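Local coordinates for disulphide isomerase (Xylella fastidiosa, PDB 3FK8), which probably acts as a thioredoxin-like disulphide isomerase, helping to rearrange disulphide bonds in other proteins, at residues T32-A38 with I92-V98. Numbering follows the deposited sequence.
Sequences TLLVFGA and IPAVVVV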
loop_
_atom_site.group_PDB
_atom_site.type_symbol
_atom_site.label_atom_id
_atom_site.label_comp_id
_atom_site.label_asym_id
_atom_site.label_seq_id
_atom_site.Cartn_x
_atom_site.Cartn_y
_atom_site.Cartn_z
ATOM N N THR A 32 6.033 -6.641 4.429
ATOM C CA THR A 32 4.836 -5.844 4.655
ATOM C C THR A 32 4.679 -4.827 3.531
ATOM O O THR A 32 5.647 -4.195 3.108
ATOM C CB THR A 32 4.938 -5.124 5.987
ATOM O OG1 THR A 32 5.048 -6.099 7.020
ATOM C CG2 THR A 32 3.717 -4.211 6.254
ATOM N N LEU A 33 3.459 -4.706 3.029
ATOM C CA LEU A 33 3.110 -3.740 2.018
ATOM C C LEU A 33 2.359 -2.581 2.665
ATOM O O LEU A 33 1.305 -2.771 3.260
ATOM C CB LEU A 33 2.203 -4.454 1.050
ATOM C CG LEU A 33 1.667 -3.711 -0.116
ATOM C CD1 LEU A 33 2.836 -3.304 -1.023
ATOM C CD2 LEU A 33 0.649 -4.544 -0.903
ATOM N N LEU A 34 2.961 -1.411 2.596
ATOM C CA LEU A 34 2.310 -0.183 3.047
ATOM C C LEU A 34 1.725 0.541 1.820
ATOM O O LEU A 34 2.466 0.826 0.870
ATOM C CB LEU A 34 3.324 0.724 3.694
ATOM C CG LEU A 34 4.145 0.198 4.857
ATOM C CD1 LEU A 34 5.040 1.255 5.481
ATOM C CD2 LEU A 34 3.242 -0.430 5.904
ATOM N N VAL A 35 0.425 0.787 1.854
ATOM C CA VAL A 35 -0.262 1.423 0.729
ATOM C C VAL A 35 -0.741 2.774 1.177
ATOM O O VAL A 35 -1.611 2.881 2.058
ATOM C CB VAL A 35 -1.462 0.592 0.202
ATOM C CG1 VAL A 35 -2.010 1.234 -1.043
ATOM C CG2 VAL A 35 -1.032 -0.873 -0.027
ATOM N N PHE A 36 -0.123 3.825 0.630
ATOM C CA PHE A 36 -0.473 5.219 0.988
ATOM C C PHE A 36 -1.468 5.778 -0.019
ATOM O O PHE A 36 -1.230 5.740 -1.227
ATOM C CB PHE A 36 0.780 6.075 0.956
ATOM C CG PHE A 36 1.779 5.759 2.032
ATOM C CD1 PHE A 36 1.838 6.558 3.194
ATOM C CD2 PHE A 36 2.669 4.689 1.915
ATOM C CE1 PHE A 36 2.779 6.264 4.193
ATOM C CE2 PHE A 36 3.610 4.426 2.933
ATOM C CZ PHE A 36 3.662 5.192 4.026
ATOM N N GLY A 37 -2.568 6.356 0.459
ATOM C CA GLY A 37 -3.573 6.864 -0.454
ATOM C C GLY A 37 -4.645 7.591 0.323
ATOM O O GLY A 37 -4.470 7.924 1.511
ATOM N N ALA A 38 -5.787 7.830 -0.317
ATOM C CA ALA A 38 -6.868 8.537 0.338
ATOM C C ALA A 38 -8.147 8.203 -0.398
ATOM O O ALA A 38 -8.146 7.878 -1.595
ATOM C CB ALA A 38 -6.645 10.037 0.337
ATOM N N ILE A 92 -0.025 9.571 -5.414
ATOM C CA ILE A 92 -0.759 8.470 -4.798
ATOM C C ILE A 92 -1.669 7.787 -5.818
ATOM O O ILE A 92 -2.085 8.396 -6.801
ATOM C CB ILE A 92 -1.566 8.917 -3.519
ATOM C CG1 ILE A 92 -2.521 10.057 -3.880
ATOM C CG2 ILE A 92 -0.613 9.261 -2.360
ATOM C CD1 ILE A 92 -3.527 10.313 -2.758
ATOM N N PRO A 93 -1.974 6.499 -5.605
ATOM C CA PRO A 93 -1.472 5.650 -4.516
ATOM C C PRO A 93 -0.016 5.366 -4.668
ATOM O O PRO A 93 0.518 5.384 -5.769
ATOM C CB PRO A 93 -2.315 4.365 -4.663
ATOM C CG PRO A 93 -2.648 4.340 -6.141
ATOM C CD PRO A 93 -2.864 5.771 -6.524
ATOM N N ALA A 94 0.653 5.125 -3.556
ATOM C CA ALA A 94 2.087 4.803 -3.504
ATOM C C ALA A 94 2.299 3.665 -2.555
ATOM O O ALA A 94 1.530 3.480 -1.625
ATOM C CB ALA A 94 2.890 6.011 -3.082
ATOM N N VAL A 95 3.333 2.867 -2.788
ATOM C CA VAL A 95 3.575 1.725 -1.922
ATOM C C VAL A 95 5.016 1.694 -1.414
ATOM O O VAL A 95 5.933 2.215 -2.069
ATOM C CB VAL A 95 3.125 0.350 -2.504
ATOM C CG1 VAL A 95 1.576 0.317 -2.937
ATOM C CG2 VAL A 95 3.895 0.055 -3.664
ATOM N N VAL A 96 5.162 1.095 -0.240
ATOM C CA VAL A 96 6.468 0.747 0.326
ATOM C C VAL A 96 6.416 -0.741 0.638
ATOM O O VAL A 96 5.455 -1.210 1.225
ATOM C CB VAL A 96 6.778 1.550 1.623
ATOM C CG1 VAL A 96 8.136 1.172 2.214
ATOM C CG2 VAL A 96 6.701 3.010 1.357
ATOM N N VAL A 97 7.470 -1.477 0.278
ATOM C CA VAL A 97 7.594 -2.881 0.669
ATOM C C VAL A 97 8.678 -2.871 1.757
ATOM O O VAL A 97 9.796 -2.391 1.526
ATOM C CB VAL A 97 8.077 -3.753 -0.531
ATOM C CG1 VAL A 97 8.362 -5.203 -0.102
ATOM C CG2 VAL A 97 7.067 -3.682 -1.686
ATOM N N VAL A 98 8.343 -3.363 2.938
ATOM C CA VAL A 98 9.306 -3.454 4.027
ATOM C C VAL A 98 9.589 -4.944 4.224
ATOM O O VAL A 98 8.653 -5.749 4.372
ATOM C CB VAL A 98 8.705 -2.841 5.327
ATOM C CG1 VAL A 98 9.724 -2.786 6.484
ATOM C CG2 VAL A 98 8.162 -1.429 5.005
#
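Neighbouring antiparallel strands are joined first by their backbones, and strands 32-37 and 94-98 follow the rule closely. Their axes approach to 4.7 Å, with N-to-C directions 161° apart. T32/V98, L34/V96 and F36/A94 are the hydrogen-bonded pairs, each closed by two N-H...O bonds, from T32 N to V98 O (2.8 Å) at one end to A94 N to F36 O (3.1 Å) at the other. L33/V97 and V35/V95 are the intervening non-hydrogen-bonded pairs, where CA-H...O contacts, the shortest V95 CA to L34 O at 3.1 Å, add to the seam.

Apolar packing clothes both faces. On the one carrying T32, L34, F36, A94, V96 and V98, L34 CD1 meets V98 CG2 at 4.1 Å and F36 CE2 meets V96 CG2 at 3.7 Å; helix 14-28 covers the T32 end. On the other, L33 CD1 lies 4.0 Å from V95 CB, and V35 CG2 4.1 Å from V95 CG1.

Beyond the last bonded pair, the peptide before P93 is cis, and P93 CA still contacts F36 O at 3.3 Å. I92 and P93 also touch C44, the second cysteine of a CxxC at the start of helix 42-51 that is probably the redox site. With strand 65-70 parallel to 32-37 on its other edge, this buried pair forms the centre of the sheet, and a cis-proline beside the CxxC is a hallmark of the thioredoxin fold.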